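Long-range contacts in RctB replication initiator protein (Vibrio cholerae, PDB 5UBE), which initiates replication of the second chromosome of the cholera bacterium, probably by binding DNA, with this N-terminal helix-turn-helix domain likely taking part: residues I28-Q33 against F114-Q119; K38-S43 against V89-F94; R13-G18 against G107-H112; I9-T14 against F101-A106. One frame throughout, in Å; residues are numbered along the deposited sequence.

Interaction 1: residues I28-Q33 against F114-Q119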
loop_
_atom_site.group_PDB
_atom_site.type_symbol
_atom_site.label_atom_id
_atom_site.label_comp_id
_atom_site.label_asym_id
_atom_site.label_seq_id
_atom_site.Cartn_x
_atom_site.Cartn_y
_atom_site.Cartn_z
ATOM N N ILE A 28 10.499 4.717 -3.522
ATOM C CA ILE A 28 10.575 6.169 -3.386
ATOM C C ILE A 28 10.954 6.799 -4.720
ATOM O O ILE A 28 10.413 7.842 -5.109
ATOM C CB ILE A 28 11.566 6.544 -2.266
ATOM C CG1 ILE A 28 11.125 5.921 -0.940
ATOM C CG2 ILE A 28 11.685 8.054 -2.130
ATOM C CD1 ILE A 28 12.224 5.929 0.138
ATOM N N ASP A 29 11.867 6.163 -5.460
ATOM C CA ASP A 29 12.169 6.640 -6.811
ATOM C C ASP A 29 11.086 6.247 -7.814
ATOM O O ASP A 29 10.764 7.027 -8.718
ATOM C CB ASP A 29 13.518 6.098 -7.282
ATOM C CG ASP A 29 14.669 6.522 -6.386
ATOM O OD1 ASP A 29 14.646 7.654 -5.850
ATOM O OD2 ASP A 29 15.604 5.715 -6.226
ATOM N N TRP A 30 10.539 5.031 -7.688
ATOM C CA TRP A 30 9.533 4.550 -8.631
ATOM C C TRP A 30 8.339 5.487 -8.694
ATOM O O TRP A 30 7.725 5.652 -9.758
ATOM C CB TRP A 30 9.060 3.153 -8.226
ATOM C CG TRP A 30 10.118 2.101 -8.244
ATOM C CD1 TRP A 30 11.397 2.221 -8.728
ATOM C CD2 TRP A 30 9.983 0.746 -7.791
ATOM N NE1 TRP A 30 12.065 1.031 -8.579
ATOM C CE2 TRP A 30 11.221 0.107 -8.017
ATOM C CE3 TRP A 30 8.941 0.015 -7.209
ATOM C CZ2 TRP A 30 11.449 -1.230 -7.672
ATOM C CZ3 TRP A 30 9.168 -1.320 -6.878
ATOM C CH2 TRP A 30 10.414 -1.925 -7.108
ATOM N N ILE A 31 7.977 6.078 -7.556
ATOM C CA ILE A 31 6.751 6.876 -7.465
ATOM C C ILE A 31 6.837 8.093 -8.374
ATOM O O ILE A 31 5.862 8.452 -9.046
ATOM C CB ILE A 31 6.483 7.264 -5.994
ATOM C CG1 ILE A 31 5.957 6.056 -5.221
ATOM C CG2 ILE A 31 5.513 8.451 -5.889
ATOM C CD1 ILE A 31 5.920 6.254 -3.684
ATOM N N GLU A 32 8.000 8.746 -8.413
ATOM C CA GLU A 32 8.202 9.808 -9.394
ATOM C C GLU A 32 8.175 9.269 -10.816
ATOM O O GLU A 32 7.727 9.964 -11.733
ATOM C CB GLU A 32 9.519 10.538 -9.122
ATOM C CG GLU A 32 9.580 11.131 -7.701
ATOM C CD GLU A 32 10.743 12.089 -7.484
ATOM O OE1 GLU A 32 11.770 11.965 -8.191
ATOM O OE2 GLU A 32 10.619 12.968 -6.600
ATOM N N GLN A 33 8.635 8.033 -11.023
ATOM C CA GLN A 33 8.605 7.480 -12.373
ATOM C C GLN A 33 7.207 7.046 -12.792
ATOM O O GLN A 33 6.889 7.104 -13.984
ATOM C CB GLN A 33 9.569 6.300 -12.497
ATOM C CG GLN A 33 11.029 6.697 -12.470
ATOM C CD GLN A 33 11.934 5.493 -12.568
ATOM O OE1 GLN A 33 11.872 4.604 -11.730
ATOM N NE2 GLN A 33 12.757 5.440 -13.615
ATOM N N PHE A 114 4.803 -2.726 -4.312
ATOM C CA PHE A 114 5.083 -1.874 -5.453
ATOM C C PHE A 114 5.723 -2.700 -6.555
ATOM O O PHE A 114 6.480 -3.637 -6.290
ATOM C CB PHE A 114 5.995 -0.719 -5.040
ATOM C CG PHE A 114 5.275 0.387 -4.275
ATOM C CD1 PHE A 114 4.514 1.339 -4.955
ATOM C CD2 PHE A 114 5.362 0.472 -2.889
ATOM C CE1 PHE A 114 3.869 2.354 -4.266
ATOM C CE2 PHE A 114 4.699 1.491 -2.181
ATOM C CZ PHE A 114 3.954 2.431 -2.877
ATOM N N ILE A 115 5.374 -2.381 -7.798
ATOM C CA ILE A 115 5.892 -3.071 -8.972
ATOM C C ILE A 115 6.872 -2.138 -9.667
ATOM O O ILE A 115 6.584 -0.952 -9.861
ATOM C CB ILE A 115 4.758 -3.504 -9.927
ATOM C CG1 ILE A 115 3.691 -4.297 -9.170
ATOM C CG2 ILE A 115 5.313 -4.371 -11.050
ATOM C CD1 ILE A 115 2.616 -4.887 -10.050
ATOM N N ASN A 116 8.034 -2.669 -10.011
ATOM C CA ASN A 116 9.067 -1.884 -10.670
ATOM C C ASN A 116 8.527 -1.295 -11.967
ATOM O O ASN A 116 7.913 -2.021 -12.762
ATOM C CB ASN A 116 10.282 -2.777 -10.944
ATOM C CG ASN A 116 11.519 -1.990 -11.313
ATOM O OD1 ASN A 116 11.482 -1.123 -12.189
ATOM N ND2 ASN A 116 12.627 -2.283 -10.643
ATOM N N PRO A 117 8.715 -0.000 -12.224
ATOM C CA PRO A 117 8.263 0.560 -13.506
ATOM C C PRO A 117 8.840 -0.156 -14.722
ATOM O O PRO A 117 8.153 -0.262 -15.746
ATOM C CB PRO A 117 8.729 2.021 -13.437
ATOM C CG PRO A 117 8.861 2.310 -11.955
ATOM C CD PRO A 117 9.350 1.013 -11.363
ATOM N N ASN A 118 10.078 -0.659 -14.640
ATOM C CA ASN A 118 10.623 -1.438 -15.753
ATOM C C ASN A 118 9.780 -2.674 -16.024
ATOM O O ASN A 118 9.641 -3.092 -17.181
ATOM C CB ASN A 118 12.065 -1.849 -15.467
ATOM C CG ASN A 118 12.976 -0.662 -15.251
ATOM O OD1 ASN A 118 12.807 0.386 -15.876
ATOM N ND2 ASN A 118 13.955 -0.821 -14.363
ATOM N N GLN A 119 9.210 -3.266 -14.972
ATOM C CA GLN A 119 8.280 -4.379 -15.133
ATOM C C GLN A 119 6.928 -3.917 -15.664
ATOM O O GLN A 119 6.318 -4.605 -16.493
ATOM C CB GLN A 119 8.102 -5.096 -13.793
ATOM C CG GLN A 119 7.300 -6.377 -13.871
ATOM C CD GLN A 119 8.107 -7.539 -14.425
ATOM O OE1 GLN A 119 9.288 -7.394 -14.760
ATOM N NE2 GLN A 119 7.473 -8.704 -14.520
#
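One face of the Trp30 indole lies against the backbone and ring of Asn116-Pro117, where strand 108-114 of the helix-turn-helix domain gives way to the C-terminal helix 117-120. Two CH-pi contacts share that face: Asn116 CA stands 3.6 Å from the centroid of the six-membered ring, 4° off its normal, and Pro117 CD sits 3.5 Å from the centroid of the five-membered ring. At the indole edge, near its plane, Phe114 O lies 3.6 Å from Trp30 CZ3, and Phe114 CB packs beside the same carbon. Trp30 projects from helix 26-34 with CG anti to the carbonyl carbon (chi1 -63°), and the Trp30 and Pro117 side chains cross at about a right angle. Beyond the proline, Gln33 OE1 touches Pro117 CG. On the inner side Ile31 CG1 makes a looser, oblique approach to the Phe114 ring, which also meets Phe94 and Leu48. The contact rests on van der Waals and CH-pi packing, with no hydrogen bond between the two segments. Asn116 ND2 lies 3.4 Å from Trp30 CZ2, and as N-cap of helix 117-120 the same side chain accepts through OD1 from Asn118 N at 2.9 Å.

Interaction 2: residues K38-S43 against V89-F94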
loop_
_atom_site.group_PDB
_atom_site.type_symbol
_atom_site.label_atom_id
_atom_site.label_comp_id
_atom_site.label_asym_id
_atom_site.label_seq_id
_atom_site.Cartn_x
_atom_site.Cartn_y
_atom_site.Cartn_z
ATOM N N LYS A 38 0.157 6.344 -18.169
ATOM C CA LYS A 38 -1.237 6.720 -18.351
ATOM C C LYS A 38 -2.063 6.272 -17.157
ATOM O O LYS A 38 -1.850 5.186 -16.610
ATOM C CB LYS A 38 -1.807 6.099 -19.623
ATOM C CG LYS A 38 -1.297 6.714 -20.905
ATOM C CD LYS A 38 -1.838 5.940 -22.104
ATOM C CE LYS A 38 -1.284 6.476 -23.413
ATOM N NZ LYS A 38 -1.587 5.526 -24.538
ATOM N N GLY A 39 -3.015 7.114 -16.765
ATOM C CA GLY A 39 -3.917 6.805 -15.682
ATOM C C GLY A 39 -3.354 7.015 -14.294
ATOM O O GLY A 39 -4.049 6.716 -13.317
ATOM N N VAL A 40 -2.123 7.509 -14.159
ATOM C CA VAL A 40 -1.567 7.812 -12.839
ATOM C C VAL A 40 -1.909 9.269 -12.538
ATOM O O VAL A 40 -1.296 10.200 -13.070
ATOM C CB VAL A 40 -0.063 7.537 -12.756
ATOM C CG1 VAL A 40 0.468 7.916 -11.365
ATOM C CG2 VAL A 40 0.235 6.056 -13.027
ATOM N N THR A 41 -2.895 9.459 -11.669
ATOM C CA THR A 41 -3.447 10.760 -11.323
ATOM C C THR A 41 -2.789 11.325 -10.064
ATOM O O THR A 41 -2.101 10.627 -9.313
ATOM C CB THR A 41 -4.954 10.640 -11.086
ATOM O OG1 THR A 41 -5.167 9.788 -9.954
ATOM C CG2 THR A 41 -5.662 10.050 -12.296
ATOM N N LYS A 42 -3.043 12.618 -9.828
ATOM C CA LYS A 42 -2.612 13.257 -8.592
ATOM C C LYS A 42 -3.168 12.528 -7.373
ATOM O O LYS A 42 -2.475 12.375 -6.360
ATOM C CB LYS A 42 -3.054 14.722 -8.580
ATOM C CG LYS A 42 -2.270 15.626 -9.522
ATOM C CD LYS A 42 -0.771 15.416 -9.364
ATOM C CE LYS A 42 0.035 16.643 -9.788
ATOM N NZ LYS A 42 0.033 17.715 -8.747
ATOM N N SER A 43 -4.417 12.062 -7.461
ATOM C CA SER A 43 -5.054 11.379 -6.340
ATOM C C SER A 43 -4.398 10.033 -6.039
ATOM O O SER A 43 -4.370 9.605 -4.880
ATOM C CB SER A 43 -6.550 11.200 -6.630
ATOM O OG SER A 43 -7.196 10.491 -5.591
ATOM N N VAL A 89 -4.281 -0.148 -8.545
ATOM C CA VAL A 89 -4.220 -1.528 -9.016
ATOM C C VAL A 89 -4.586 -1.609 -10.495
ATOM O O VAL A 89 -3.915 -2.290 -11.284
ATOM C CB VAL A 89 -5.134 -2.414 -8.150
ATOM C CG1 VAL A 89 -5.288 -3.793 -8.766
ATOM C CG2 VAL A 89 -4.567 -2.509 -6.748
ATOM N N ALA A 90 -5.639 -0.897 -10.905
ATOM C CA ALA A 90 -6.068 -0.958 -12.300
ATOM C C ALA A 90 -4.984 -0.472 -13.254
ATOM O O ALA A 90 -4.923 -0.926 -14.401
ATOM C CB ALA A 90 -7.352 -0.141 -12.492
ATOM N N VAL A 91 -4.125 0.443 -12.810
ATOM C CA VAL A 91 -3.038 0.894 -13.670
ATOM C C VAL A 91 -1.884 -0.119 -13.679
ATOM O O VAL A 91 -1.132 -0.206 -14.657
ATOM C CB VAL A 91 -2.577 2.295 -13.226
ATOM C CG1 VAL A 91 -1.102 2.552 -13.614
ATOM C CG2 VAL A 91 -3.461 3.356 -13.833
ATOM N N GLY A 92 -1.735 -0.907 -12.623
ATOM C CA GLY A 92 -0.668 -1.877 -12.530
ATOM C C GLY A 92 0.438 -1.525 -11.555
ATOM O O GLY A 92 1.519 -2.108 -11.651
ATOM N N LEU A 93 0.188 -0.614 -10.605
ATOM C CA LEU A 93 1.224 -0.145 -9.687
ATOM C C LEU A 93 1.526 -1.149 -8.582
ATOM O O LEU A 93 2.645 -1.164 -8.058
ATOM C CB LEU A 93 0.812 1.192 -9.057
ATOM C CG LEU A 93 0.510 2.313 -10.046
ATOM C CD1 LEU A 93 0.447 3.634 -9.326
ATOM C CD2 LEU A 93 1.563 2.351 -11.135
ATOM N N PHE A 94 0.560 -1.988 -8.223
ATOM C CA PHE A 94 0.675 -2.903 -7.101
ATOM C C PHE A 94 0.365 -4.324 -7.529
ATOM O O PHE A 94 -0.634 -4.570 -8.214
ATOM C CB PHE A 94 -0.312 -2.556 -5.973
ATOM C CG PHE A 94 -0.038 -1.272 -5.287
ATOM C CD1 PHE A 94 1.035 -1.156 -4.413
ATOM C CD2 PHE A 94 -0.889 -0.187 -5.472
ATOM C CE1 PHE A 94 1.277 0.031 -3.746
ATOM C CE2 PHE A 94 -0.656 1.003 -4.815
ATOM C CZ PHE A 94 0.418 1.112 -3.946
#
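This is a small surface contact without hydrogen bonds between the segments, in which valine methyls meet each other and loop backbone; it joins the loop that leads into helix 42-55 to the C-terminal end of helix 78-91, and Val40 and Val91 form its centre. Val40 CG2 meets Val91 CG1 at 3.8 Å, the two side chains crossing at about a right angle. The same methyl of Val40 is 4.4 Å from Leu93 CD2, a looser touch on a residue that is itself buried against Ile44 and Leu48 of helix 42-55. The two methyls of Val91 divide the work. CG1 lies anti to the backbone N (chi1 154°) and faces Val40, whereas CG2 rests on the backbone of the loop, 3.4 Å from Gly39 O and 3.7 Å from Lys38 O. Gly39, with positive phi and no side chain, lets the methyl lie directly against the loop backbone. Within the helix-turn-helix domain, helix 78-91 ends here in a Schellman motif with Gly92, also of positive phi, as its C-prime residue. Leu93 N reaches back to Ala88 O, and Gly92 N makes a weak bond to Val89 O. The turn delivers Leu93 to the loop side, and the chain then continues as strand 94-100. Across the contact, helix 42-55 starts at the N-cap residue Thr41, whose OG1 accepts from Ile44 N.

Interaction 3: residues R13-G18 against G107-H112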
loop_
_atom_site.group_PDB
_atom_site.type_symbol
_atom_site.label_atom_id
_atom_site.label_comp_id
_atom_site.label_asym_id
_atom_site.label_seq_id
_atom_site.Cartn_x
_atom_site.Cartn_y
_atom_site.Cartn_z
ATOM N N ARG A 13 -0.124 -6.774 14.354
ATOM C CA ARG A 13 -1.067 -6.612 13.252
ATOM C C ARG A 13 -2.205 -7.616 13.367
ATOM O O ARG A 13 -1.996 -8.763 13.773
ATOM C CB ARG A 13 -0.352 -6.797 11.910
ATOM C CG ARG A 13 0.846 -5.887 11.709
ATOM C CD ARG A 13 0.539 -4.781 10.736
ATOM N NE ARG A 13 1.713 -3.970 10.429
ATOM C CZ ARG A 13 1.722 -2.640 10.444
ATOM N NH1 ARG A 13 0.615 -1.966 10.732
ATOM N NH2 ARG A 13 2.835 -1.981 10.155
ATOM N N THR A 14 -3.422 -7.161 13.032
ATOM C CA THR A 14 -4.635 -7.978 12.990
ATOM C C THR A 14 -5.487 -7.526 11.809
ATOM O O THR A 14 -5.087 -6.657 11.026
ATOM C CB THR A 14 -5.479 -7.864 14.274
ATOM O OG1 THR A 14 -6.115 -6.577 14.311
ATOM C CG2 THR A 14 -4.632 -8.054 15.523
ATOM N N HIS A 15 -6.690 -8.104 11.698
ATOM C CA HIS A 15 -7.592 -7.719 10.614
ATOM C C HIS A 15 -7.967 -6.248 10.705
ATOM O O HIS A 15 -8.167 -5.593 9.677
ATOM C CB HIS A 15 -8.864 -8.572 10.634
ATOM C CG HIS A 15 -8.642 -10.011 10.282
ATOM N ND1 HIS A 15 -8.854 -10.511 9.016
ATOM C CD2 HIS A 15 -8.241 -11.062 11.039
ATOM C CE1 HIS A 15 -8.587 -11.805 9.005
ATOM N NE2 HIS A 15 -8.213 -12.164 10.221
ATOM N N LYS A 16 -8.063 -5.722 11.925
ATOM C CA LYS A 16 -8.366 -4.315 12.157
ATOM C C LYS A 16 -7.392 -3.379 11.442
ATOM O O LYS A 16 -7.743 -2.226 11.165
ATOM C CB LYS A 16 -8.366 -4.049 13.673
ATOM C CG LYS A 16 -8.939 -2.701 14.098
ATOM C CD LYS A 16 -8.801 -2.504 15.600
ATOM C CE LYS A 16 -9.019 -1.051 16.000
ATOM N NZ LYS A 16 -8.751 -0.819 17.459
ATOM N N ASP A 17 -6.182 -3.840 11.122
ATOM C CA ASP A 17 -5.252 -2.962 10.420
ATOM C C ASP A 17 -5.717 -2.670 8.998
ATOM O O ASP A 17 -5.357 -1.630 8.431
ATOM C CB ASP A 17 -3.848 -3.576 10.416
ATOM C CG ASP A 17 -3.230 -3.633 11.816
ATOM O OD1 ASP A 17 -3.671 -4.474 12.624
ATOM O OD2 ASP A 17 -2.307 -2.835 12.107
ATOM N N GLY A 18 -6.526 -3.557 8.417
ATOM C CA GLY A 18 -6.970 -3.389 7.052
ATOM C C GLY A 18 -5.948 -3.909 6.054
ATOM O O GLY A 18 -5.085 -4.744 6.357
ATOM N N GLY A 107 -8.410 -16.246 8.784
ATOM C CA GLY A 107 -8.740 -15.140 7.914
ATOM C C GLY A 107 -7.540 -14.600 7.154
ATOM O O GLY A 107 -6.379 -14.885 7.456
ATOM N N LYS A 108 -7.843 -13.796 6.137
ATOM C CA LYS A 108 -6.823 -13.198 5.288
ATOM C C LYS A 108 -7.067 -11.699 5.152
ATOM O O LYS A 108 -8.143 -11.185 5.478
ATOM C CB LYS A 108 -6.796 -13.839 3.890
ATOM C CG LYS A 108 -6.718 -15.357 3.877
ATOM C CD LYS A 108 -6.580 -15.869 2.449
ATOM C CE LYS A 108 -6.549 -17.388 2.390
ATOM N NZ LYS A 108 -6.246 -17.871 1.012
ATOM N N THR A 109 -6.029 -11.004 4.682
ATOM C CA THR A 109 -6.105 -9.610 4.240
ATOM C C THR A 109 -5.323 -9.518 2.932
ATOM O O THR A 109 -4.848 -10.533 2.412
ATOM C CB THR A 109 -5.571 -8.643 5.309
ATOM O OG1 THR A 109 -4.196 -8.939 5.588
ATOM C CG2 THR A 109 -6.380 -8.766 6.587
ATOM N N MET A 110 -5.169 -8.303 2.396
ATOM C CA MET A 110 -4.455 -8.082 1.137
ATOM C C MET A 110 -3.114 -7.393 1.379
ATOM O O MET A 110 -3.051 -6.350 2.042
ATOM C CB MET A 110 -5.281 -7.239 0.165
ATOM C CG MET A 110 -5.962 -8.040 -0.928
ATOM S SD MET A 110 -4.848 -9.114 -1.840
ATOM C CE MET A 110 -6.039 -9.943 -2.898
ATOM N N LEU A 111 -2.051 -7.964 0.823
ATOM C CA LEU A 111 -0.740 -7.330 0.828
ATOM C C LEU A 111 -0.477 -6.727 -0.545
ATOM O O LEU A 111 -0.779 -7.341 -1.569
ATOM C CB LEU A 111 0.360 -8.329 1.186
ATOM C CG LEU A 111 1.762 -7.731 1.296
ATOM C CD1 LEU A 111 1.808 -6.706 2.420
ATOM C CD2 LEU A 111 2.792 -8.831 1.507
ATOM N N HIS A 112 0.081 -5.523 -0.559
ATOM C CA HIS A 112 0.304 -4.785 -1.795
ATOM C C HIS A 112 1.775 -4.437 -1.880
ATOM O O HIS A 112 2.325 -3.826 -0.958
ATOM C CB HIS A 112 -0.566 -3.526 -1.850
ATOM C CG HIS A 112 -2.020 -3.832 -1.763
ATOM N ND1 HIS A 112 -2.858 -3.796 -2.857
ATOM C CD2 HIS A 112 -2.771 -4.257 -0.723
ATOM C CE1 HIS A 112 -4.074 -4.152 -2.485
ATOM N NE2 HIS A 112 -4.050 -4.438 -1.196
#
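At one end of the mixed beta-sheet of this helix-turn-helix domain, the 3-10 turn 15-17 that precedes strand 20-22 leans on residues 107-109, at the N-terminal side of strand 108-114. His15 is the main side chain in the contact. Its CG is anti to the carbonyl carbon (chi1 -68°), and the imidazole meets residues 107-108 with its edge. CE1 lies 3.5 Å from Gly107 C, while Gly107 CA lies in the plane of the ring. Gly107 has no side chain, and the ring edge comes directly against its backbone. NE2, next to CE1 on the same side of the ring, is hydrogen-bonded to Ala106 O, which helps fix the ring's rotation, and Phe101 meets the ring at about 45°. Thr109 comes in beside the imidazole, its CG2 3.9 Å from His15 ND1. Its CB is 4.1 Å from Gly18 O, a loose touch at the end of the turn. No hydrogen bond joins the two segments; the turn is instead braced from within. Asp17 N bonds to Thr14 O. Arg13 NH1 makes a weak salt bridge to Asp17 OD2, while Arg13 NE has its stronger partner in Asp60. Thr14 N donates to Asp17 OD1 at 2.7 Å, nearly straight at 172° and from above the carboxylate plane.

Interaction 4: residues I9-T14 against F101-A106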
loop_
_atom_site.group_PDB
_atom_site.type_symbol
_atom_site.label_atom_id
_atom_site.label_comp_id
_atom_site.label_asym_id
_atom_site.label_seq_id
_atom_site.Cartn_x
_atom_site.Cartn_y
_atom_site.Cartn_z
ATOM N N ILE A 9 1.755 -12.737 8.454
ATOM C CA ILE A 9 1.670 -11.429 9.096
ATOM C C ILE A 9 1.647 -11.613 10.606
ATOM O O ILE A 9 0.694 -12.171 11.162
ATOM C CB ILE A 9 0.433 -10.655 8.620
ATOM C CG1 ILE A 9 0.450 -10.509 7.102
ATOM C CG2 ILE A 9 0.383 -9.273 9.265
ATOM C CD1 ILE A 9 1.644 -9.732 6.588
ATOM N N LYS A 10 2.674 -11.105 11.275
ATOM C CA LYS A 10 2.844 -11.326 12.702
ATOM C C LYS A 10 2.216 -10.199 13.511
ATOM O O LYS A 10 1.987 -9.091 13.012
ATOM C CB LYS A 10 4.326 -11.463 13.055
ATOM C CG LYS A 10 5.052 -12.533 12.253
ATOM C CD LYS A 10 6.479 -12.745 12.747
ATOM C CE LYS A 10 6.517 -13.608 13.998
ATOM N NZ LYS A 10 6.019 -14.989 13.732
ATOM N N LEU A 11 1.925 -10.512 14.776
ATOM C CA LEU A 11 1.395 -9.545 15.719
ATOM C C LEU A 11 2.365 -8.373 15.862
ATOM O O LEU A 11 3.560 -8.514 15.597
ATOM C CB LEU A 11 1.158 -10.215 17.073
ATOM C CG LEU A 11 -0.118 -11.054 17.212
ATOM C CD1 LEU A 11 -1.329 -10.291 16.679
ATOM C CD2 LEU A 11 -0.004 -12.417 16.544
ATOM N N PRO A 12 1.877 -7.195 16.283
ATOM C CA PRO A 12 0.524 -6.857 16.740
ATOM C C PRO A 12 -0.516 -6.636 15.625
ATOM O O PRO A 12 -1.670 -6.340 15.954
ATOM C CB PRO A 12 0.752 -5.562 17.518
ATOM C CG PRO A 12 1.895 -4.916 16.807
ATOM C CD PRO A 12 2.785 -6.036 16.350
ATOM N N ARG A 13 -0.124 -6.774 14.354
ATOM C CA ARG A 13 -1.067 -6.612 13.252
ATOM C C ARG A 13 -2.205 -7.616 13.367
ATOM O O ARG A 13 -1.996 -8.763 13.773
ATOM C CB ARG A 13 -0.352 -6.797 11.910
ATOM C CG ARG A 13 0.846 -5.887 11.709
ATOM C CD ARG A 13 0.539 -4.781 10.736
ATOM N NE ARG A 13 1.713 -3.970 10.429
ATOM C CZ ARG A 13 1.722 -2.640 10.444
ATOM N NH1 ARG A 13 0.615 -1.966 10.732
ATOM N NH2 ARG A 13 2.835 -1.981 10.155
ATOM N N THR A 14 -3.422 -7.161 13.032
ATOM C CA THR A 14 -4.635 -7.978 12.990
ATOM C C THR A 14 -5.487 -7.526 11.809
ATOM O O THR A 14 -5.087 -6.657 11.026
ATOM C CB THR A 14 -5.479 -7.864 14.274
ATOM O OG1 THR A 14 -6.115 -6.577 14.311
ATOM C CG2 THR A 14 -4.632 -8.054 15.523
ATOM N N PHE A 101 -2.493 -14.524 8.700
ATOM C CA PHE A 101 -1.804 -14.274 9.961
ATOM C C PHE A 101 -1.254 -15.565 10.551
ATOM O O PHE A 101 -0.128 -15.581 11.056
ATOM C CB PHE A 101 -2.749 -13.579 10.943
ATOM C CG PHE A 101 -3.379 -12.330 10.382
ATOM C CD1 PHE A 101 -4.540 -12.399 9.633
ATOM C CD2 PHE A 101 -2.798 -11.087 10.595
ATOM C CE1 PHE A 101 -5.115 -11.249 9.108
ATOM C CE2 PHE A 101 -3.366 -9.938 10.074
ATOM C CZ PHE A 101 -4.524 -10.018 9.331
ATOM N N GLU A 102 -2.046 -16.642 10.488
ATOM C CA GLU A 102 -1.600 -18.018 10.747
ATOM C C GLU A 102 -0.850 -18.166 12.069
ATOM O O GLU A 102 -0.016 -19.062 12.228
ATOM C CB GLU A 102 -0.749 -18.546 9.589
ATOM C CG GLU A 102 -1.555 -19.028 8.387
ATOM C CD GLU A 102 -0.673 -19.420 7.214
ATOM O OE1 GLU A 102 0.513 -19.024 7.205
ATOM O OE2 GLU A 102 -1.161 -20.127 6.304
ATOM N N GLU A 103 -1.142 -17.301 13.032
ATOM C CA GLU A 103 -0.601 -17.409 14.383
ATOM C C GLU A 103 -1.772 -17.512 15.352
ATOM O O GLU A 103 -1.988 -16.631 16.190
ATOM C CB GLU A 103 0.311 -16.220 14.709
ATOM C CG GLU A 103 1.613 -16.229 13.924
ATOM C CD GLU A 103 2.558 -15.108 14.318
ATOM O OE1 GLU A 103 2.126 -14.181 15.039
ATOM O OE2 GLU A 103 3.738 -15.159 13.909
ATOM N N GLY A 104 -2.531 -18.600 15.230
ATOM C CA GLY A 104 -3.759 -18.729 15.984
ATOM C C GLY A 104 -4.828 -17.744 15.583
ATOM O O GLY A 104 -5.716 -17.443 16.389
ATOM N N LEU A 105 -4.764 -17.225 14.358
ATOM C CA LEU A 105 -5.734 -16.253 13.863
ATOM C C LEU A 105 -6.085 -16.602 12.425
ATOM O O LEU A 105 -5.230 -16.521 11.537
ATOM C CB LEU A 105 -5.185 -14.825 13.958
ATOM C CG LEU A 105 -6.108 -13.699 13.484
ATOM C CD1 LEU A 105 -7.527 -13.899 14.003
ATOM C CD2 LEU A 105 -5.561 -12.339 13.901
ATOM N N ALA A 106 -7.336 -16.990 12.201
ATOM C CA ALA A 106 -7.802 -17.330 10.867
ATOM C C ALA A 106 -8.039 -16.062 10.049
ATOM O O ALA A 106 -7.896 -14.936 10.537
ATOM C CB ALA A 106 -9.070 -18.177 10.951
#
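Phe101 and Ile9 pack where their backbones come closest, their side chains crossing at a slant. Phe101 CG is anti to the carbonyl carbon (chi1 -54°), which turns the ring to the side of segment 9-14; its CD2 lies 3.8 Å from Ile9 CB. Ile9 CG2 touches CD2 and CE2 of the same ring, whereas the CG1 branch, anti to the carbonyl carbon, leads away from the loop; Ile9 also touches Leu62 of strand 62-64. Farther along, Phe101 CZ reaches 3.6 Å from Thr14 C, placing the ring against the backbone at both ends of segment 9-14. Ile9 O also receives a CA-H...O contact from Phe101 CA at 3.5 Å. In the helix-turn-helix domain this joins the N-terminal loop before strand 20-22 to the hairpin loop between antiparallel strands 94-100 and 108-114; a backbone hydrogen bond between Ile9 and Arg100 lies beside it. On the outer side Glu103 reaches over with its chain extended beyond CG. Its carboxylate approaches Lys10, whose chain bends at chi3 (79°) and chi4, in a salt bridge whose geometry is doubtful because the charged atoms are modelled too close. Leu11 CD2 approaches Glu103 OE1 as the two side chains slide past each other in opposite directions. Leu105 CD2 loosely touches Thr14 CB, 4.5 Å away.

The four contacts form two groups at opposite sides of the domain's centre. Interactions 1 and 2, with centres about 11 Å apart, lie where helices 26-34, 42-55 and 78-91 meet the ends of strands 94-100 and 108-114; a probable Ile115 N to Leu93 O hydrogen bond joins them. Interactions 3 and 4, with centres about 9 Å apart, share Arg13 and Thr14 and lie at the hairpin loop at the other end of those strands. Between the groups, Phe94 packs on His112. Along the chain, interaction 2 is nested within the loops closed by the other three, while interaction 1 crosses 3 and 4. The hairpin thus ties the N-terminal segment to the helical end of the putative DNA-binding domain.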